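Local structure of small ribosomal subunit biogenesis GTPase RsgA (Thermotoga maritima, 1U0L) at residues I14-F18 with T213-L217; V85-V91 with K170-G176; V92-M96 with D132-V136; G192-R196 with V226-G230. The protein binds one zinc ion and, as a circularly permuted GTPase with slow GTP hydrolysis, probably assists late maturation of the 30S ribosomal subunit. All coordinates share one frame; numbering follows the deposited sequence.

Contact 1. Residues I14-F18 with T213-L217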
loop_
_atom_site.group_PDB
_atom_site.type_symbol
_atom_site.label_atom_id
_atom_site.label_comp_id
_atom_site.label_asym_id
_atom_site.label_seq_id
_atom_site.Cartn_x
_atom_site.Cartn_y
_atom_site.Cartn_z
ATOM N N ILE A 14 17.579 -9.499 0.150
ATOM C CA ILE A 14 16.435 -8.720 -0.325
ATOM C C ILE A 14 16.989 -7.502 -1.050
ATOM O O ILE A 14 17.848 -6.809 -0.514
ATOM C CB ILE A 14 15.540 -8.199 0.839
ATOM C CG1 ILE A 14 15.079 -9.358 1.732
ATOM C CG2 ILE A 14 14.309 -7.504 0.276
ATOM C CD1 ILE A 14 16.140 -9.891 2.671
ATOM N N VAL A 15 16.528 -7.249 -2.271
ATOM C CA VAL A 15 16.991 -6.072 -3.000
ATOM C C VAL A 15 16.449 -4.823 -2.305
ATOM O O VAL A 15 15.278 -4.774 -1.935
ATOM C CB VAL A 15 16.467 -6.039 -4.420
ATOM C CG1 VAL A 15 16.884 -4.720 -5.083
ATOM C CG2 VAL A 15 16.971 -7.252 -5.187
ATOM N N VAL A 16 17.279 -3.798 -2.154
ATOM C CA VAL A 16 16.828 -2.599 -1.472
ATOM C C VAL A 16 16.974 -1.296 -2.245
ATOM O O VAL A 16 16.386 -0.280 -1.868
ATOM C CB VAL A 16 17.542 -2.458 -0.152
ATOM C CG1 VAL A 16 17.101 -3.571 0.798
ATOM C CG2 VAL A 16 19.036 -2.485 -0.403
ATOM N N SER A 17 17.760 -1.311 -3.311
ATOM C CA SER A 17 17.917 -0.109 -4.123
ATOM C C SER A 17 18.798 -0.366 -5.329
ATOM O O SER A 17 19.456 -1.399 -5.419
ATOM C CB SER A 17 18.517 1.033 -3.297
ATOM O OG SER A 17 19.896 0.817 -3.071
ATOM N N PHE A 18 18.793 0.582 -6.262
ATOM C CA PHE A 18 19.607 0.477 -7.460
ATOM C C PHE A 18 20.575 1.654 -7.552
ATOM O O PHE A 18 20.196 2.775 -7.872
ATOM C CB PHE A 18 18.703 0.389 -8.681
ATOM C CG PHE A 18 17.891 -0.867 -8.718
ATOM C CD1 PHE A 18 16.928 -1.113 -7.751
ATOM C CD2 PHE A 18 18.111 -1.823 -9.697
ATOM C CE1 PHE A 18 16.196 -2.295 -7.755
ATOM C CE2 PHE A 18 17.385 -3.010 -9.712
ATOM C CZ PHE A 18 16.425 -3.245 -8.737
ATOM N N THR A 213 13.991 4.935 -9.169
ATOM C CA THR A 213 13.567 3.708 -8.514
ATOM C C THR A 213 13.440 3.906 -7.001
ATOM O O THR A 213 14.160 4.706 -6.395
ATOM C CB THR A 213 14.531 2.558 -8.816
ATOM O OG1 THR A 213 15.858 2.932 -8.440
ATOM C CG2 THR A 213 14.512 2.235 -10.297
ATOM N N ALA A 214 12.503 3.189 -6.393
ATOM C CA ALA A 214 12.282 3.311 -4.964
ATOM C C ALA A 214 13.418 2.656 -4.224
ATOM O O ALA A 214 14.323 2.098 -4.828
ATOM C CB ALA A 214 10.973 2.652 -4.576
ATOM N N GLN A 215 13.365 2.732 -2.905
ATOM C CA GLN A 215 14.375 2.128 -2.060
ATOM C C GLN A 215 13.657 1.574 -0.862
ATOM O O GLN A 215 12.528 1.969 -0.569
ATOM C CB GLN A 215 15.379 3.165 -1.594
ATOM C CG GLN A 215 16.414 3.511 -2.615
ATOM C CD GLN A 215 17.469 4.419 -2.043
ATOM O OE1 GLN A 215 17.790 4.334 -0.854
ATOM N NE2 GLN A 215 18.028 5.288 -2.880
ATOM N N LEU A 216 14.285 0.647 -0.159
ATOM C CA LEU A 216 13.629 0.122 1.015
ATOM C C LEU A 216 14.388 0.686 2.192
ATOM O O LEU A 216 15.610 0.647 2.218
ATOM C CB LEU A 216 13.651 -1.409 1.017
ATOM C CG LEU A 216 12.902 -2.086 -0.136
ATOM C CD1 LEU A 216 12.885 -3.576 0.089
ATOM C CD2 LEU A 216 11.470 -1.567 -0.208
ATOM N N LEU A 217 13.666 1.259 3.141
ATOM C CA LEU A 217 14.302 1.815 4.312
ATOM C C LEU A 217 14.065 0.826 5.434
ATOM O O LEU A 217 12.924 0.415 5.671
ATOM C CB LEU A 217 13.688 3.168 4.652
ATOM C CG LEU A 217 13.888 4.211 3.558
ATOM C CD1 LEU A 217 13.029 5.430 3.844
ATOM C CD2 LEU A 217 15.363 4.576 3.471
HETATM O O HOH W 1 16.799 2.459 -6.036
#

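Contact 2. Residues V85-V91 with K170-G176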
loop_
_atom_site.group_PDB
_atom_site.type_symbol
_atom_site.label_atom_id
_atom_site.label_comp_id
_atom_site.label_asym_id
_atom_site.label_seq_id
_atom_site.Cartn_x
_atom_site.Cartn_y
_atom_site.Cartn_z
ATOM N N VAL A 85 5.252 -6.462 -1.478
ATOM C CA VAL A 85 4.772 -5.511 -0.502
ATOM C C VAL A 85 3.627 -6.166 0.262
ATOM O O VAL A 85 2.738 -6.753 -0.352
ATOM C CB VAL A 85 4.253 -4.236 -1.184
ATOM C CG1 VAL A 85 3.901 -3.204 -0.131
ATOM C CG2 VAL A 85 5.294 -3.703 -2.158
ATOM N N ASP A 86 3.660 -6.073 1.593
ATOM C CA ASP A 86 2.619 -6.654 2.441
ATOM C C ASP A 86 1.590 -5.604 2.814
ATOM O O ASP A 86 0.395 -5.821 2.662
ATOM C CB ASP A 86 3.181 -7.195 3.755
ATOM C CG ASP A 86 4.491 -7.909 3.588
ATOM O OD1 ASP A 86 4.598 -8.724 2.650
ATOM O OD2 ASP A 86 5.408 -7.665 4.403
ATOM N N GLN A 87 2.059 -4.465 3.319
ATOM C CA GLN A 87 1.157 -3.410 3.761
ATOM C C GLN A 87 1.144 -2.080 3.059
ATOM O O GLN A 87 2.126 -1.628 2.465
ATOM C CB GLN A 87 1.372 -3.092 5.236
ATOM C CG GLN A 87 0.746 -4.054 6.182
ATOM C CD GLN A 87 0.931 -3.626 7.611
ATOM O OE1 GLN A 87 2.021 -3.216 8.009
ATOM N NE2 GLN A 87 -0.131 -3.726 8.401
ATOM N N VAL A 88 -0.013 -1.452 3.203
ATOM C CA VAL A 88 -0.298 -0.138 2.688
ATOM C C VAL A 88 -0.688 0.628 3.928
ATOM O O VAL A 88 -1.627 0.239 4.631
ATOM C CB VAL A 88 -1.495 -0.147 1.768
ATOM C CG1 VAL A 88 -1.878 1.279 1.428
ATOM C CG2 VAL A 88 -1.175 -0.942 0.523
ATOM N N ILE A 89 0.060 1.682 4.237
ATOM C CA ILE A 89 -0.269 2.507 5.392
ATOM C C ILE A 89 -0.973 3.671 4.749
ATOM O O ILE A 89 -0.350 4.481 4.056
ATOM C CB ILE A 89 0.962 3.005 6.102
ATOM C CG1 ILE A 89 1.820 1.821 6.552
ATOM C CG2 ILE A 89 0.543 3.860 7.277
ATOM C CD1 ILE A 89 1.167 0.930 7.613
ATOM N N LEU A 90 -2.282 3.727 4.947
ATOM C CA LEU A 90 -3.091 4.771 4.345
ATOM C C LEU A 90 -3.249 5.942 5.297
ATOM O O LEU A 90 -4.040 5.890 6.238
ATOM C CB LEU A 90 -4.461 4.208 3.961
ATOM C CG LEU A 90 -5.014 4.674 2.611
ATOM C CD1 LEU A 90 -6.513 4.278 2.446
ATOM C CD2 LEU A 90 -4.832 6.172 2.528
ATOM N N VAL A 91 -2.476 6.993 5.065
ATOM C CA VAL A 91 -2.577 8.149 5.930
ATOM C C VAL A 91 -3.672 9.059 5.403
ATOM O O VAL A 91 -3.671 9.477 4.244
ATOM C CB VAL A 91 -1.234 8.879 6.054
ATOM C CG1 VAL A 91 -1.410 10.181 6.781
ATOM C CG2 VAL A 91 -0.283 8.019 6.839
ATOM N N LYS A 170 7.185 -6.586 8.469
ATOM C CA LYS A 170 6.686 -6.393 7.110
ATOM C C LYS A 170 7.386 -5.345 6.248
ATOM O O LYS A 170 8.193 -4.555 6.734
ATOM C CB LYS A 170 5.197 -6.068 7.186
ATOM C CG LYS A 170 4.429 -7.055 8.037
ATOM C CD LYS A 170 3.058 -6.534 8.372
ATOM C CE LYS A 170 2.338 -7.462 9.342
ATOM N NZ LYS A 170 1.084 -6.833 9.875
ATOM N N ILE A 171 7.088 -5.380 4.953
ATOM C CA ILE A 171 7.604 -4.402 4.003
ATOM C C ILE A 171 6.376 -3.523 3.777
ATOM O O ILE A 171 5.350 -4.010 3.296
ATOM C CB ILE A 171 8.014 -5.052 2.656
ATOM C CG1 ILE A 171 9.265 -5.912 2.851
ATOM C CG2 ILE A 171 8.267 -3.967 1.601
ATOM C CD1 ILE A 171 9.885 -6.389 1.552
ATOM N N SER A 172 6.453 -2.244 4.137
ATOM C CA SER A 172 5.286 -1.386 3.977
ATOM C C SER A 172 5.394 -0.197 3.032
ATOM O O SER A 172 6.473 0.349 2.813
ATOM C CB SER A 172 4.823 -0.887 5.348
ATOM O OG SER A 172 4.141 -1.906 6.059
ATOM N N THR A 173 4.255 0.194 2.462
ATOM C CA THR A 173 4.217 1.355 1.580
ATOM C C THR A 173 3.219 2.398 2.093
ATOM O O THR A 173 2.062 2.097 2.385
ATOM C CB THR A 173 3.852 0.983 0.135
ATOM O OG1 THR A 173 4.008 2.141 -0.692
ATOM C CG2 THR A 173 2.415 0.497 0.048
ATOM N N MET A 174 3.695 3.630 2.216
ATOM C CA MET A 174 2.862 4.725 2.687
ATOM C C MET A 174 2.015 5.200 1.516
ATOM O O MET A 174 2.461 5.174 0.367
ATOM C CB MET A 174 3.739 5.878 3.190
ATOM C CG MET A 174 4.866 5.434 4.106
ATOM S SD MET A 174 4.771 6.161 5.720
ATOM C CE MET A 174 3.312 5.392 6.313
ATOM N N ALA A 175 0.791 5.623 1.806
ATOM C CA ALA A 175 -0.100 6.118 0.764
ATOM C C ALA A 175 -1.052 7.182 1.311
ATOM O O ALA A 175 -1.511 7.104 2.454
ATOM C CB ALA A 175 -0.870 4.968 0.165
ATOM N N GLY A 176 -1.334 8.186 0.489
ATOM C CA GLY A 176 -2.216 9.258 0.910
ATOM C C GLY A 176 -1.949 10.544 0.152
ATOM O O GLY A 176 -0.878 10.707 -0.435
#

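Contact 3. Residues V92-M96 with D132-V136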
loop_
_atom_site.group_PDB
_atom_site.type_symbol
_atom_site.label_atom_id
_atom_site.label_comp_id
_atom_site.label_asym_id
_atom_site.label_seq_id
_atom_site.Cartn_x
_atom_site.Cartn_y
_atom_site.Cartn_z
ATOM N N VAL A 92 -4.620 9.336 6.282
ATOM C CA VAL A 92 -5.775 10.138 5.957
ATOM C C VAL A 92 -5.860 11.392 6.809
ATOM O O VAL A 92 -5.400 11.426 7.946
ATOM C CB VAL A 92 -7.040 9.272 6.120
ATOM C CG1 VAL A 92 -8.210 10.105 6.602
ATOM C CG2 VAL A 92 -7.353 8.596 4.795
ATOM N N THR A 93 -6.501 12.410 6.249
ATOM C CA THR A 93 -6.625 13.708 6.889
ATOM C C THR A 93 -8.052 14.246 6.787
ATOM O O THR A 93 -8.607 14.303 5.688
ATOM C CB THR A 93 -5.639 14.659 6.181
ATOM O OG1 THR A 93 -4.490 14.861 7.009
ATOM C CG2 THR A 93 -6.285 15.948 5.815
ATOM N N VAL A 94 -8.662 14.636 7.903
ATOM C CA VAL A 94 -10.027 15.178 7.800
ATOM C C VAL A 94 -9.990 16.672 7.531
ATOM O O VAL A 94 -10.770 17.195 6.727
ATOM C CB VAL A 94 -10.912 14.956 9.081
ATOM C CG1 VAL A 94 -10.741 13.548 9.594
ATOM C CG2 VAL A 94 -10.594 15.986 10.148
ATOM N N LYS A 95 -9.064 17.342 8.209
ATOM C CA LYS A 95 -8.888 18.783 8.107
ATOM C C LYS A 95 -7.747 19.003 7.131
ATOM O O LYS A 95 -7.532 18.187 6.254
ATOM C CB LYS A 95 -8.533 19.335 9.494
ATOM C CG LYS A 95 -8.812 20.801 9.774
ATOM C CD LYS A 95 -8.291 21.107 11.183
ATOM C CE LYS A 95 -8.386 22.567 11.579
ATOM N NZ LYS A 95 -9.788 23.038 11.765
ATOM N N MET A 96 -7.010 20.094 7.300
ATOM C CA MET A 96 -5.907 20.425 6.413
ATOM C C MET A 96 -5.952 19.706 5.065
ATOM O O MET A 96 -6.785 20.054 4.235
ATOM C CB MET A 96 -4.575 20.213 7.120
ATOM C CG MET A 96 -4.210 21.362 8.039
ATOM S SD MET A 96 -4.470 22.970 7.255
ATOM C CE MET A 96 -5.958 23.514 8.160
ATOM N N ASP A 132 -14.088 18.774 13.819
ATOM C CA ASP A 132 -13.176 17.881 13.119
ATOM C C ASP A 132 -13.281 16.487 13.707
ATOM O O ASP A 132 -13.385 15.493 12.981
ATOM C CB ASP A 132 -11.742 18.379 13.250
ATOM C CG ASP A 132 -11.583 19.803 12.779
ATOM O OD1 ASP A 132 -12.200 20.167 11.752
ATOM O OD2 ASP A 132 -10.825 20.550 13.436
ATOM N N LEU A 133 -13.250 16.421 15.032
ATOM C CA LEU A 133 -13.352 15.151 15.716
ATOM C C LEU A 133 -14.615 14.416 15.338
ATOM O O LEU A 133 -14.639 13.191 15.288
ATOM C CB LEU A 133 -13.294 15.365 17.218
ATOM C CG LEU A 133 -11.882 15.731 17.662
ATOM C CD1 LEU A 133 -11.860 15.734 19.151
ATOM C CD2 LEU A 133 -10.848 14.735 17.123
ATOM N N ARG A 134 -15.668 15.166 15.062
ATOM C CA ARG A 134 -16.922 14.559 14.675
ATOM C C ARG A 134 -16.704 13.857 13.330
ATOM O O ARG A 134 -17.152 12.721 13.123
ATOM C CB ARG A 134 -18.000 15.630 14.560
ATOM C CG ARG A 134 -19.405 15.075 14.587
ATOM C CD ARG A 134 -20.408 16.174 14.359
ATOM N NE ARG A 134 -20.116 17.294 15.237
ATOM C CZ ARG A 134 -20.452 18.547 14.965
ATOM N NH1 ARG A 134 -21.095 18.817 13.833
ATOM N NH2 ARG A 134 -20.125 19.523 15.814
ATOM N N LYS A 135 -16.003 14.535 12.421
ATOM C CA LYS A 135 -15.711 13.970 11.114
ATOM C C LYS A 135 -14.835 12.728 11.288
ATOM O O LYS A 135 -14.912 11.778 10.498
ATOM C CB LYS A 135 -15.015 15.002 10.229
ATOM C CG LYS A 135 -15.976 15.975 9.567
ATOM C CD LYS A 135 -15.821 17.398 10.104
ATOM C CE LYS A 135 -14.502 18.052 9.640
ATOM N NZ LYS A 135 -14.296 19.448 10.161
ATOM N N VAL A 136 -13.998 12.738 12.320
ATOM C CA VAL A 136 -13.154 11.593 12.597
ATOM C C VAL A 136 -14.070 10.443 12.973
ATOM O O VAL A 136 -14.008 9.375 12.364
ATOM C CB VAL A 136 -12.175 11.856 13.772
ATOM C CG1 VAL A 136 -11.551 10.523 14.248
ATOM C CG2 VAL A 136 -11.075 12.835 13.324
#

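Contact 4. Residues G192-R196 with V226-G230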
loop_
_atom_site.group_PDB
_atom_site.type_symbol
_atom_site.label_atom_id
_atom_site.label_comp_id
_atom_site.label_asym_id
_atom_site.label_seq_id
_atom_site.Cartn_x
_atom_site.Cartn_y
_atom_site.Cartn_z
ATOM N N GLY A 192 15.116 10.388 11.451
ATOM C CA GLY A 192 16.116 10.268 10.404
ATOM C C GLY A 192 15.552 9.839 9.059
ATOM O O GLY A 192 15.945 10.371 8.022
ATOM N N LEU A 193 14.638 8.872 9.078
ATOM C CA LEU A 193 14.003 8.355 7.866
ATOM C C LEU A 193 13.028 9.354 7.248
ATOM O O LEU A 193 12.334 10.083 7.961
ATOM C CB LEU A 193 13.228 7.076 8.186
ATOM C CG LEU A 193 13.988 5.808 8.549
ATOM C CD1 LEU A 193 12.986 4.706 8.815
ATOM C CD2 LEU A 193 14.921 5.419 7.407
ATOM N N LYS A 194 12.952 9.375 5.920
ATOM C CA LYS A 194 12.037 10.296 5.255
ATOM C C LYS A 194 11.735 9.894 3.823
ATOM O O LYS A 194 12.544 9.230 3.175
ATOM C CB LYS A 194 12.611 11.711 5.267
ATOM C CG LYS A 194 13.961 11.822 4.578
ATOM C CD LYS A 194 14.554 13.215 4.717
ATOM C CE LYS A 194 14.683 13.631 6.182
ATOM N NZ LYS A 194 15.503 12.685 6.995
ATOM N N LEU A 195 10.564 10.304 3.342
ATOM C CA LEU A 195 10.130 10.017 1.981
ATOM C C LEU A 195 10.976 10.774 0.971
ATOM O O LEU A 195 11.708 11.686 1.338
ATOM C CB LEU A 195 8.673 10.416 1.809
ATOM C CG LEU A 195 7.670 9.584 2.603
ATOM C CD1 LEU A 195 6.303 10.254 2.560
ATOM C CD2 LEU A 195 7.603 8.174 2.025
ATOM N N ARG A 196 10.883 10.407 -0.299
ATOM C CA ARG A 196 11.649 11.104 -1.319
ATOM C C ARG A 196 11.044 12.475 -1.566
ATOM O O ARG A 196 11.383 13.139 -2.543
ATOM C CB ARG A 196 11.659 10.314 -2.625
ATOM C CG ARG A 196 12.833 9.377 -2.770
ATOM C CD ARG A 196 14.147 10.119 -2.580
ATOM N NE ARG A 196 15.255 9.459 -3.264
ATOM C CZ ARG A 196 15.328 9.299 -4.583
ATOM N NH1 ARG A 196 14.353 9.752 -5.364
ATOM N NH2 ARG A 196 16.374 8.687 -5.123
ATOM N N VAL A 226 8.892 1.651 1.992
ATOM C CA VAL A 226 9.374 2.153 0.719
ATOM C C VAL A 226 9.790 3.613 0.674
ATOM O O VAL A 226 9.287 4.465 1.395
ATOM C CB VAL A 226 8.348 1.881 -0.405
ATOM C CG1 VAL A 226 9.027 1.950 -1.763
ATOM C CG2 VAL A 226 7.719 0.503 -0.216
ATOM N N ASP A 227 10.764 3.844 -0.193
ATOM C CA ASP A 227 11.381 5.126 -0.494
ATOM C C ASP A 227 10.306 6.172 -0.733
ATOM O O ASP A 227 10.135 7.086 0.048
ATOM C CB ASP A 227 12.209 4.936 -1.764
ATOM C CG ASP A 227 13.286 5.953 -1.917
ATOM O OD1 ASP A 227 13.729 6.485 -0.883
ATOM O OD2 ASP A 227 13.704 6.199 -3.071
ATOM N N THR A 228 9.579 6.002 -1.833
ATOM C CA THR A 228 8.514 6.908 -2.239
ATOM C C THR A 228 7.138 6.347 -1.827
ATOM O O THR A 228 7.049 5.221 -1.329
ATOM C CB THR A 228 8.582 7.135 -3.774
ATOM O OG1 THR A 228 7.859 6.107 -4.457
ATOM C CG2 THR A 228 10.042 7.084 -4.250
ATOM N N PRO A 229 6.053 7.127 -2.016
ATOM C CA PRO A 229 4.708 6.665 -1.637
ATOM C C PRO A 229 4.034 5.761 -2.647
ATOM O O PRO A 229 4.364 5.782 -3.840
ATOM C CB PRO A 229 3.922 7.963 -1.436
ATOM C CG PRO A 229 4.968 8.994 -1.221
ATOM C CD PRO A 229 6.044 8.587 -2.202
ATOM N N GLY A 230 3.066 4.998 -2.140
ATOM C CA GLY A 230 2.308 4.058 -2.939
ATOM C C GLY A 230 1.747 4.569 -4.244
ATOM O O GLY A 230 2.425 5.262 -5.014
#

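Contact 1. Residues I14-F18 with T213-L217
L216 and Q215 both turn CG away from their own carbonyl carbon (chi1 -63° and -79°), which sends the leucine branch against strand 11-19 and the glutamine chain alongside S17. L216 CD1 lies 3.4 Å from V15 O and also meets the CG2 methyl of I14, the two side chains crossing at about a right angle. Nearer its backbone, L216 CB touches V16 CG1 at 4.1 Å. One backbone bond joins the segments: L216 N donates to V16 O at 2.9 Å, in the carbonyl plane and on a lone pair, while the CA-H of Q215 leans on the same oxygen. The Q215 chain is extended, and Q215 CG lies 3.3 Å from S17 CB. Farther along, a water accepts from F18 N (2.7 Å), donates to A214 O (2.8 Å) and lies 2.6 Å from T213 OG1; it sits at the edge of the F18 ring. A glycine in place of Q215 lacks the chain that lines S17 and touches D227, and would probably leave a gap beside S17 CB. V51 packs on both F18 and L216. The arrangement is a domain junction, the first strand of the N-terminal OB-fold meeting the approach to edge strand 216-218 of the GTPase sheet.

Contact 2. Residues V85-V91 with K170-G176
I89 and M174 lie side by side on one face of a parallel strand pair, and the methionine, bent at chi2 and chi3, curls its CE methyl back against I89 CG2 (3.3 Å) and CB. Q87 and S172 continue that face, where the Q87 chain crosses the extended K170 chain obliquely; Y166 and L167 of helix 160-167 lie over this side. On the other face the small A175 lets V88 CG1 lie against its methyl CB at 4.0 Å. T173 CG2 sits in the corner formed by V88 CG2 (3.9 Å) and V85 CG1, and L90 reaches across with CD2, 3.5 Å from A175 O. Helix 101-113 packs on V88 and L90. Backbone bonds alternate along the pair, among them T173 N to Q87 O and I89 N to T173 O, each 2.8 Å. Where the strands begin, D86 OD2 takes I171 N at 2.9 Å from above the carboxylate plane, and its OD1 pairs with K74. At the other end G176 CA passes V91 O at 3.6 Å. Two central parallel strands running side by side, with strand 171-175 leading into the Walker A loop at G176, are the core of a P-loop GTPase.

Contact 3. Residues V92-M96 with D132-V136
V94 and K95 meet the first turns of helix 130-143 with two different chemistries. K95 NZ binds D132 OD2 at 3.2 Å, on the syn side and 19° out of the carboxylate plane; the lysine runs extended from CG anti to its backbone N (chi1 -157°) and bends only at chi4, K95 CD lying 3.4 Å from the same D132 OD2. The other oxygen serves K135 of the helix itself: K135 NZ sits 2.7 Å from D132 OD1 on its anti lone pair. Beside this network V94 presses its branches on the helix, CG1 against V136 CG2 at 3.8 Å, CG2 near D132 O and CB, with L139 further along. In the second shell D132 OD2 also accepts the backbone N of D129, whose OD1 makes a long, weak ion pair with K95 NZ, and Y128 OH bonds to V94 N while its side chain touches K95 and V136. An alanine in place of D132 is likely to cost both lysines the carboxylate they share, K95 keeping at most the weak pair with D129, and to leave D129 N without this acceptor. With two lysines and a backbone N-H on one carboxylate, D132 probably stays ionised, and the K95 loop is tied to the helix by charge at K95 and by apolar packing at V94.

Contact 4. Residues G192-R196 with V226-G230
D227 O is approached by three groups of the 192-196 loop: a weak hydrogen bond from R196 N (3.4 Å, N-H...O angle 135°), the CA-H of L195 at 3.5 Å from CA, and the CD2 methyl of L195 at 3.4 Å. D227, T228, P229 and G230 spell DTPG, the DxxG (G3) motif that follows a sheet strand in P-loop GTPases, and here the loop after helix 182-189 passes alongside it. L195 carries the apolar contact with P229. Its CG stands away from its own carbonyl carbon (chi1 -67°), which swings CD2 in beside D227 and carries L195 CD1 to within 4.2 Å of P229 CG. K182, the Walker A lysine, touches both L195 and P229, and S183 OG holds L195 N, so the Walker A region probably helps to place the leucine. L195 also touches the bound GDP and belongs to its pocket. R196 and D227 make a looser pair. The arginine, bent at chi2, sets its CG over the face of the D227 carboxylate and close to T228 CG2 (3.9 Å), with guanidinium and carboxylate planes 72° apart. R196 is poorly ordered and the chain beyond it is not modelled, so this end of the loop is probably mobile. Its NH1 has a weak hydrogen bond to T211 O. As modelled, R196 NE and D227 OD2 form a long salt bridge of charges alone, no N-H pointing at the oxygen: D227 OD2 hangs 3.6 Å above one face of the guanidinium, offset toward its rim.

Overall arrangement
Contact 4 touches contacts 1 and 2 but not contact 3, whose nearest atoms are about 12 Å away. It meets contact 1 through a probable hydrogen bond from D227 N to Q215 O (2.6 Å) and through A214 against V226, so the OB-fold junction adjoins the DxxG loop. It meets contact 2 where V226 N faces S172 O at 2.9 Å and G230 N faces M174 O. Contact 3 continues contact 2 in sequence, V92 following V91, but their centres are about 21 Å apart; contact 1 lies about 33 Å, centre to centre, from contact 3. The bound GDP is about 4 Å from the L195 side chain, about 6 Å from that of V91 and about 9 Å from that of K95.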